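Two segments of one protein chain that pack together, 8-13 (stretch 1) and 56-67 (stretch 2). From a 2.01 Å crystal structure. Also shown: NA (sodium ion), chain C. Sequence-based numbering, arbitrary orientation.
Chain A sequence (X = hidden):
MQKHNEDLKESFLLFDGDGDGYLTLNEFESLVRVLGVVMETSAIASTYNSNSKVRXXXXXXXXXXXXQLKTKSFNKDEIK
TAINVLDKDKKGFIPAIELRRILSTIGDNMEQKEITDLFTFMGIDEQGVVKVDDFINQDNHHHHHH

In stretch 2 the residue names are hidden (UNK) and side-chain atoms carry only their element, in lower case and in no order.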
# COMPACT_ATOMS: atom_id res chain seq x y z
N LEU A 8 3.42 -2.31 24.09
CA LEU A 8 2.67 -2.05 22.78
C LEU A 8 1.66 -3.13 22.44
O LEU A 8 0.87 -3.01 21.49
CB LEU A 8 3.65 -2.00 21.59
CG LEU A 8 4.24 -0.64 21.28
CD1 LEU A 8 5.20 -0.83 20.18
CD2 LEU A 8 3.10 0.24 20.85
N LYS A 9 1.77 -4.24 23.12
CA LYS A 9 0.87 -5.33 22.85
C LYS A 9 -0.60 -4.97 23.11
O LYS A 9 -1.47 -5.32 22.34
CB LYS A 9 1.35 -6.52 23.66
CG LYS A 9 0.94 -7.84 23.14
CD LYS A 9 1.57 -8.96 23.96
CE LYS A 9 2.58 -9.79 23.22
NZ LYS A 9 3.22 -10.74 24.17
N GLU A 10 -0.85 -4.19 24.14
CA GLU A 10 -2.22 -3.75 24.40
C GLU A 10 -2.81 -2.95 23.24
O GLU A 10 -3.95 -3.14 22.85
CB GLU A 10 -2.26 -2.87 25.63
CG GLU A 10 -3.32 -3.26 26.56
CD GLU A 10 -2.89 -3.15 28.05
OE1 GLU A 10 -3.72 -3.48 28.96
OE2 GLU A 10 -1.72 -2.73 28.32
N SER A 11 -1.99 -2.11 22.65
CA SER A 11 -2.41 -1.27 21.53
C SER A 11 -2.59 -2.08 20.26
O SER A 11 -3.53 -1.88 19.51
CB SER A 11 -1.35 -0.16 21.29
OG SER A 11 -1.45 0.79 22.33
N PHE A 12 -1.66 -2.96 19.97
CA PHE A 12 -1.84 -3.85 18.86
C PHE A 12 -3.22 -4.55 18.93
O PHE A 12 -3.98 -4.61 17.93
CB PHE A 12 -0.65 -4.90 18.90
CG PHE A 12 -0.76 -5.99 17.87
CD1 PHE A 12 -0.09 -5.90 16.65
CD2 PHE A 12 -1.50 -7.14 18.13
CE1 PHE A 12 -0.19 -6.91 15.67
CE2 PHE A 12 -1.63 -8.17 17.20
CZ PHE A 12 -0.98 -8.02 15.93
N LEU A 13 -3.52 -5.21 20.05
CA LEU A 13 -4.74 -6.01 20.20
C LEU A 13 -5.95 -5.12 20.15
O LEU A 13 -7.05 -5.50 19.67
CB LEU A 13 -4.70 -6.80 21.54
CG LEU A 13 -3.63 -7.92 21.55
CD1 LEU A 13 -3.49 -8.56 22.98
CD2 LEU A 13 -3.99 -8.91 20.52
N UNK A 56 -2.30 -12.03 7.91
CA UNK A 56 -2.19 -10.64 8.31
C UNK A 56 -0.86 -10.46 9.04
O UNK A 56 0.06 -11.25 8.86
N UNK A 57 -0.75 -9.41 9.82
CA UNK A 57 0.47 -9.09 10.48
C UNK A 57 0.39 -9.46 11.97
O UNK A 57 -0.48 -8.99 12.64
c UNK A 57 2.14 -7.28 10.92
c UNK A 57 3.48 -5.66 9.14
se UNK A 57 2.40 -5.42 10.81
c UNK A 57 0.77 -7.59 10.30
N UNK A 58 1.28 -10.31 12.46
CA UNK A 58 1.27 -10.79 13.86
C UNK A 58 1.94 -9.74 14.72
O UNK A 58 2.48 -8.76 14.21
c UNK A 58 2.06 -12.11 13.94
o UNK A 58 3.43 -11.78 13.77
N UNK A 59 1.79 -9.85 16.05
CA UNK A 59 2.42 -8.90 16.94
C UNK A 59 3.93 -8.81 16.76
O UNK A 59 4.53 -7.74 16.85
c UNK A 59 4.58 -7.88 20.87
c UNK A 59 2.80 -8.36 19.34
o UNK A 59 4.82 -5.72 21.77
c UNK A 59 2.39 -7.01 19.42
c UNK A 59 4.14 -6.56 20.92
c UNK A 59 2.12 -9.30 18.41
c UNK A 59 3.90 -8.77 20.04
c UNK A 59 3.04 -6.11 20.20
N UNK A 60 4.61 -9.96 16.63
CA UNK A 60 6.08 -9.84 16.52
C UNK A 60 6.59 -9.27 15.17
O UNK A 60 7.56 -8.52 15.19
c UNK A 60 6.84 -11.36 18.45
c UNK A 60 6.83 -11.14 16.90
o UNK A 60 7.62 -10.26 20.53
c UNK A 60 7.78 -10.33 19.26
o UNK A 60 8.67 -9.59 18.66
N UNK A 61 5.91 -9.56 14.04
CA UNK A 61 6.24 -8.88 12.77
C UNK A 61 5.99 -7.37 12.94
O UNK A 61 6.74 -6.57 12.42
c UNK A 61 7.12 -10.63 10.42
c UNK A 61 5.77 -10.82 11.17
c UNK A 61 4.71 -11.64 10.33
c UNK A 61 5.33 -9.40 11.64
N UNK A 62 4.89 -7.00 13.61
CA UNK A 62 4.54 -5.59 13.90
C UNK A 62 5.60 -4.83 14.67
O UNK A 62 5.98 -3.72 14.27
c UNK A 62 3.23 -3.69 16.45
c UNK A 62 2.52 -3.09 14.24
c UNK A 62 3.05 -2.36 16.87
c UNK A 62 2.64 -1.41 15.94
c UNK A 62 2.94 -4.07 15.15
c UNK A 62 2.35 -1.76 14.62
c UNK A 62 3.20 -5.48 14.69
N UNK A 63 6.09 -5.38 15.78
CA UNK A 63 7.13 -4.68 16.52
C UNK A 63 8.44 -4.55 15.73
O UNK A 63 9.05 -3.49 15.78
o UNK A 63 8.01 -6.65 17.66
c UNK A 63 7.49 -5.32 17.88
c UNK A 63 6.32 -5.41 18.75
N UNK A 64 8.83 -5.57 14.97
CA UNK A 64 9.97 -5.40 14.03
C UNK A 64 9.74 -4.32 13.00
O UNK A 64 10.59 -3.44 12.88
o UNK A 64 10.54 -7.66 14.36
c UNK A 64 10.27 -6.71 13.33
N UNK A 65 8.59 -4.33 12.34
CA UNK A 65 8.23 -3.30 11.31
C UNK A 65 8.15 -1.92 11.90
O UNK A 65 8.67 -0.98 11.32
c UNK A 65 6.93 -3.62 10.58
s UNK A 65 7.24 -5.03 9.58
N UNK A 66 7.52 -1.81 13.05
CA UNK A 66 7.32 -0.54 13.69
C UNK A 66 8.69 0.08 14.07
O UNK A 66 8.91 1.28 13.82
c UNK A 66 5.98 3.06 16.95
c UNK A 66 5.52 2.94 15.58
c UNK A 66 5.62 1.75 14.94
c UNK A 66 6.48 1.97 17.60
c UNK A 66 6.60 0.78 16.93
c UNK A 66 6.33 -0.63 14.88
c UNK A 66 6.16 0.64 15.60
N UNK A 67 9.62 -0.71 14.62
CA UNK A 67 10.98 -0.23 14.88
C UNK A 67 11.63 0.28 13.64
O UNK A 67 12.32 1.29 13.69
c UNK A 67 11.90 -1.31 15.47
o UNK A 67 11.43 -1.61 16.77
NA NA C . 9.58 -7.99 16.64

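Position 56 has no side-chain atoms. Its phi/psi of 125/-160° would jam a CB against the preceding carbonyl oxygen, so it is Gly56.

Position 57 carries an unbranched chain of two carbons, a selenium and a terminal carbon, which is selenomethionine, Met57. Its side chain leads away from stretch 1, but its backbone takes part: Met57 O lies 3.5 Å from Phe12 CZ, near the plane of that ring.

Position 58 has one carbon and one oxygen, hence Ser58. With chi1 at 71° (p) it sits right before the helix, and its OG accepts a weak capping bond from the backbone N of position 61 at 3.3 Å. Ser58 O is 3.6 Å from Phe12 CE1.

Position 59 shows one carbon, then a six-carbon ring bearing an oxygen, which gives Tyr59. Its CA stands 3.8 Å from the centroid of the Phe12 ring, over the face, and Lys9 CG lies 4.0 Å from the centroid of the Tyr59 ring, 8° off its normal.

Position 60 has three carbons, the third carrying two oxygens: Glu60. Its O and OE1 bind sodium at 2.5 and 2.7 Å.

Position 61 has four carbons forked at the second, Leu61, with no contact to stretch 1.

Position 62 has one carbon and an unsubstituted six-carbon ring, so it is Phe62. Its CB is 3.8 Å from Phe12 CE1, and its CE2 is 4.2 Å from Leu8 CD1.

Position 63 branches at CB into one oxygen and one carbon, as in Thr63; OG1 binds the sodium at 2.3 Å.

Position 64 has one carbon and one oxygen, Ser64, whose OG is 2.5 Å from the sodium.

Position 65 ends in sulfur after one carbon, identifying Cys65, out of reach of stretch 1.

Position 66 again has one carbon and a plain six-carbon ring, Phe66; its CD2 lies 3.9 Å from Leu8 CD1.

Position 67 has one carbon and one oxygen, Ser67, also out of reach.

The contact is built without a hydrogen bond between the stretches. The helix axes approach to 10.9 Å at 112°, and 418 Å² is buried in total. Phe12, buried and pointing toward stretch 2, meets the start of the second helix: the edge of Tyr59 faces its ring, with centroids 5.4 Å apart and planes at 85°. Lys9 covers one face of Tyr59 with its aliphatic chain, while Leu8 reaches Phe62 and Phe66 through CD1. The sodium ligands all come from Glu60, Thr63 and Ser64 within stretch 2, so the ion does not bridge the two stretches.

Stretch 2, residues 56-67: GMSYELFTSCFS
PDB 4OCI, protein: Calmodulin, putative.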